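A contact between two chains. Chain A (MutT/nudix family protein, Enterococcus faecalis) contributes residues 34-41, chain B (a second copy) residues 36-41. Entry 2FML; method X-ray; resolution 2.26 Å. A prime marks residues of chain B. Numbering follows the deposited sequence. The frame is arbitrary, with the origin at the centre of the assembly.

Chain A (34-41) EYEKPSLT
Chain B (36-41) EKPSLT

Two copies of one segment cross with end-to-end directions 98° apart, in a reciprocal register: the CA atoms of Lys37 and Ser39′ lie 5.6 Å apart, those of Ser39 and Lys37′ 5.5 Å. Both stretches are extended, with phi from -55° to -142° and psi from 123° to 172°; loop gives way to strand at Ser39 and Ser39′. Together the stretches bury 480 Å².

Glu34 (chi1 t, chi2 p) stays out of reach, its OE2 accepting a weak 3.2 Å hydrogen bond from the N of Tyr35. Tyr35 (chi1 p, chi2 87°) leaves the backbone sideways, yet its phenol reaches across: OH hydrogen-bonds to OG of Ser39′ (chi1 m, CA-to-CB sideways) at 2.7 Å, close to the ring plane. Glu36 points away but contributes its backbone, as its O accepts from water 1 at 3.2 Å, and that water accepts from N of Leu40′ at 3.1 Å.

Lys37 and Lys37′ both adopt m,t,t,t and point toward the partner. Their aliphatic portions pack closely, CB of Lys37 3.9 Å from CB of Lys37′. Lysine methylenes also lie against the partner's oxygens in van der Waals contact, not hydrogen bonds: CB of Lys37 is 3.4 Å from O of Pro38′, and CE 3.5 Å from OG of Ser39′.

Pro38 and Pro38′ share a C-gamma endo pucker. O of Pro38 returns the carbonyl contact, 3.4 Å from CB of Lys37′. Although CA-to-CB points away in each proline, the ring still meets leucine in apolar contact, ring carbon against methylene: CG of Pro38 packs on CB of Leu40′ at 3.7 Å. Ser39 (chi1 m) points away, its OG 3.4 Å from CE of Lys37′. CB of Leu40 packs on CG of Pro38′ at 4.1 Å; both leucines are t,p and point toward the other stretch. N of Leu40 donates to water 2 (3.2 Å), which donates to O of Glu36′ (2.7 Å), completing the second water bridge. Thr41 (chi1 p) lies beyond contact.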

ATOM      1  N   GLU A  34     -22.880   1.923  17.856  1.00 56.68           N
ATOM      2  CA  GLU A  34     -22.816   2.155  16.444  1.00 56.74           C
ATOM      3  C   GLU A  34     -21.911   3.337  16.139  1.00 54.33           C
ATOM      4  O   GLU A  34     -21.953   4.359  16.834  1.00 54.47           O
ATOM      5  CB  GLU A  34     -24.222   2.367  15.852  1.00 57.28           C
ATOM      6  CG  GLU A  34     -24.228   2.456  14.302  1.00 64.64           C
ATOM      7  CD  GLU A  34     -23.712   1.156  13.597  1.00 72.53           C
ATOM      8  OE1 GLU A  34     -24.495   0.150  13.583  1.00 73.66           O
ATOM      9  OE2 GLU A  34     -22.554   1.166  13.052  1.00 70.96           O
ATOM     10  N   TYR A  35     -21.136   3.217  15.074  1.00 51.18           N
ATOM     11  CA  TYR A  35     -20.419   4.374  14.580  1.00 49.84           C
ATOM     12  C   TYR A  35     -20.393   4.361  13.047  1.00 49.85           C
ATOM     13  O   TYR A  35     -20.697   3.364  12.421  1.00 49.34           O
ATOM     14  CB  TYR A  35     -19.052   4.444  15.247  1.00 47.16           C
ATOM     15  CG  TYR A  35     -18.356   3.140  15.166  1.00 46.14           C
ATOM     16  CD1 TYR A  35     -17.591   2.830  14.067  1.00 43.45           C
ATOM     17  CD2 TYR A  35     -18.518   2.166  16.152  1.00 47.53           C
ATOM     18  CE1 TYR A  35     -16.987   1.648  13.937  1.00 42.61           C
ATOM     19  CE2 TYR A  35     -17.928   0.959  16.025  1.00 48.12           C
ATOM     20  CZ  TYR A  35     -17.137   0.735  14.899  1.00 47.91           C
ATOM     21  OH  TYR A  35     -16.499  -0.433  14.737  1.00 50.55           O
ATOM     22  N   GLU A  36     -20.079   5.494  12.453  1.00 50.84           N
ATOM     23  CA  GLU A  36     -19.893   5.618  11.004  1.00 52.95           C
ATOM     24  C   GLU A  36     -18.762   4.817  10.455  1.00 51.51           C
ATOM     25  O   GLU A  36     -17.711   4.701  11.070  1.00 52.30           O
ATOM     26  CB  GLU A  36     -19.571   7.046  10.628  1.00 53.96           C
ATOM     27  CG  GLU A  36     -20.778   7.915  10.480  1.00 63.11           C
ATOM     28  CD  GLU A  36     -20.420   9.117   9.673  1.00 74.11           C
ATOM     29  OE1 GLU A  36     -20.664   9.058   8.435  1.00 79.21           O
ATOM     30  OE2 GLU A  36     -19.815  10.062  10.268  1.00 75.33           O
ATOM     31  N   LYS A  37     -18.997   4.284   9.271  1.00 51.37           N
ATOM     32  CA  LYS A  37     -18.057   3.427   8.560  1.00 51.16           C
ATOM     33  C   LYS A  37     -18.009   3.885   7.072  1.00 50.77           C
ATOM     34  O   LYS A  37     -19.029   4.471   6.529  1.00 49.93           O
ATOM     35  CB  LYS A  37     -18.526   1.980   8.698  1.00 51.35           C
ATOM     36  CG  LYS A  37     -18.471   1.384  10.130  1.00 50.91           C
ATOM     37  CD  LYS A  37     -19.222  -0.023  10.268  1.00 50.40           C
ATOM     38  CE  LYS A  37     -19.120  -0.662  11.730  1.00 50.74           C
ATOM     39  NZ  LYS A  37     -19.680  -2.060  12.043  1.00 46.87           N
ATOM     40  N   PRO A  38     -16.843   3.690   6.398  1.00 49.84           N
ATOM     41  CA  PRO A  38     -16.869   4.001   4.965  1.00 49.31           C
ATOM     42  C   PRO A  38     -17.404   2.846   4.116  1.00 51.65           C
ATOM     43  O   PRO A  38     -17.437   1.680   4.590  1.00 50.16           O
ATOM     44  CB  PRO A  38     -15.397   4.247   4.647  1.00 49.84           C
ATOM     45  CG  PRO A  38     -14.644   3.305   5.617  1.00 47.61           C
ATOM     46  CD  PRO A  38     -15.501   3.216   6.845  1.00 50.12           C
ATOM     47  N   SER A  39     -17.831   3.158   2.873  1.00 52.71           N
ATOM     48  CA  SER A  39     -17.891   2.146   1.818  1.00 53.48           C
ATOM     49  C   SER A  39     -16.481   1.876   1.365  1.00 53.56           C
ATOM     50  O   SER A  39     -15.588   2.771   1.338  1.00 56.05           O
ATOM     51  CB  SER A  39     -18.793   2.554   0.653  1.00 52.53           C
ATOM     52  OG  SER A  39     -20.097   2.817   1.150  1.00 53.83           O
ATOM     53  N   LEU A  40     -16.238   0.616   1.057  1.00 53.10           N
ATOM     54  CA  LEU A  40     -14.932   0.149   0.631  1.00 51.46           C
ATOM     55  C   LEU A  40     -14.990  -0.266  -0.835  1.00 51.37           C
ATOM     56  O   LEU A  40     -15.785  -1.114  -1.230  1.00 47.89           O
ATOM     57  CB  LEU A  40     -14.468  -1.068   1.471  1.00 53.46           C
ATOM     58  CG  LEU A  40     -12.973  -1.528   1.185  1.00 51.40           C
ATOM     59  CD1 LEU A  40     -12.099  -0.412   1.719  1.00 47.33           C
ATOM     60  CD2 LEU A  40     -12.680  -2.821   1.913  1.00 51.11           C
ATOM     61  N   THR A  41     -14.112   0.321  -1.646  1.00 51.48           N
ATOM     62  CA  THR A  41     -14.078  -0.039  -3.041  1.00 52.15           C
ATOM     63  C   THR A  41     -12.655  -0.418  -3.418  1.00 53.17           C
ATOM     64  O   THR A  41     -11.719  -0.347  -2.579  1.00 51.17           O
ATOM     65  CB  THR A  41     -14.545   1.130  -3.983  1.00 54.51           C
ATOM     66  OG1 THR A  41     -13.734   2.266  -3.752  1.00 54.77           O
ATOM     67  CG2 THR A  41     -15.978   1.541  -3.778  1.00 50.29           C
TER
ATOM     68  N   GLU B  36     -23.186  -3.664   2.718  1.00 68.91           N
ATOM     69  CA  GLU B  36     -22.496  -3.603   4.086  1.00 66.94           C
ATOM     70  C   GLU B  36     -21.104  -2.921   4.139  1.00 63.04           C
ATOM     71  O   GLU B  36     -20.465  -2.738   3.100  1.00 63.76           O
ATOM     72  CB  GLU B  36     -22.399  -4.990   4.698  1.00 67.17           C
ATOM     73  CG  GLU B  36     -22.124  -4.986   6.182  1.00 71.88           C
ATOM     74  CD  GLU B  36     -22.551  -6.281   6.852  1.00 80.86           C
ATOM     75  OE1 GLU B  36     -22.118  -7.380   6.411  1.00 83.04           O
ATOM     76  OE2 GLU B  36     -23.365  -6.201   7.815  1.00 86.08           O
ATOM     77  N   LYS B  37     -20.651  -2.531   5.339  1.00 58.66           N
ATOM     78  CA  LYS B  37     -19.502  -1.614   5.500  1.00 55.12           C
ATOM     79  C   LYS B  37     -18.526  -2.095   6.588  1.00 52.62           C
ATOM     80  O   LYS B  37     -18.971  -2.524   7.686  1.00 52.69           O
ATOM     81  CB  LYS B  37     -19.976  -0.199   5.845  1.00 54.89           C
ATOM     82  CG  LYS B  37     -20.683   0.563   4.731  1.00 55.61           C
ATOM     83  CD  LYS B  37     -21.395   1.842   5.266  1.00 56.44           C
ATOM     84  CE  LYS B  37     -21.659   2.883   4.150  1.00 58.41           C
ATOM     85  NZ  LYS B  37     -22.624   3.995   4.540  1.00 63.14           N
ATOM     86  N   PRO B  38     -17.206  -2.064   6.297  1.00 49.08           N
ATOM     87  CA  PRO B  38     -16.271  -2.515   7.332  1.00 47.31           C
ATOM     88  C   PRO B  38     -15.973  -1.381   8.319  1.00 46.32           C
ATOM     89  O   PRO B  38     -16.117  -0.232   7.933  1.00 45.06           O
ATOM     90  CB  PRO B  38     -14.972  -2.822   6.520  1.00 45.61           C
ATOM     91  CG  PRO B  38     -14.974  -1.769   5.431  1.00 45.63           C
ATOM     92  CD  PRO B  38     -16.476  -1.608   5.067  1.00 49.60           C
ATOM     93  N   SER B  39     -15.491  -1.700   9.536  1.00 45.23           N
ATOM     94  CA  SER B  39     -14.810  -0.720  10.382  1.00 45.86           C
ATOM     95  C   SER B  39     -13.459  -0.376   9.746  1.00 46.42           C
ATOM     96  O   SER B  39     -12.742  -1.275   9.282  1.00 47.07           O
ATOM     97  CB  SER B  39     -14.573  -1.319  11.779  1.00 45.55           C
ATOM     98  OG  SER B  39     -15.808  -1.610  12.406  1.00 50.94           O
ATOM     99  N   LEU B  40     -13.050   0.885   9.740  1.00 46.36           N
ATOM    100  CA  LEU B  40     -11.798   1.225   9.038  1.00 46.79           C
ATOM    101  C   LEU B  40     -10.708   1.676  10.038  1.00 46.95           C
ATOM    102  O   LEU B  40     -10.934   2.613  10.800  1.00 45.71           O
ATOM    103  CB  LEU B  40     -11.997   2.323   7.967  1.00 46.71           C
ATOM    104  CG  LEU B  40     -10.700   2.735   7.191  1.00 47.98           C
ATOM    105  CD1 LEU B  40     -10.178   1.603   6.299  1.00 46.07           C
ATOM    106  CD2 LEU B  40     -10.914   4.096   6.333  1.00 47.00           C
ATOM    107  N   THR B  41      -9.559   1.017  10.057  1.00 45.77           N
ATOM    108  CA  THR B  41      -8.551   1.384  11.048  1.00 46.83           C
ATOM    109  C   THR B  41      -7.225   1.641  10.355  1.00 46.46           C
ATOM    110  O   THR B  41      -7.066   1.360   9.153  1.00 46.32           O
ATOM    111  CB  THR B  41      -8.349   0.247  12.165  1.00 47.36           C
ATOM    112  OG1 THR B  41      -7.901  -0.980  11.551  1.00 49.19           O
ATOM    113  CG2 THR B  41      -9.631   0.016  13.055  1.00 42.71           C
TER
HETATM  114  O   HOH W   1     -15.189   2.798  10.866  1.00 29.68           O
HETATM  115  O   HOH W   2     -18.718  -1.338   1.609  1.00 48.27           O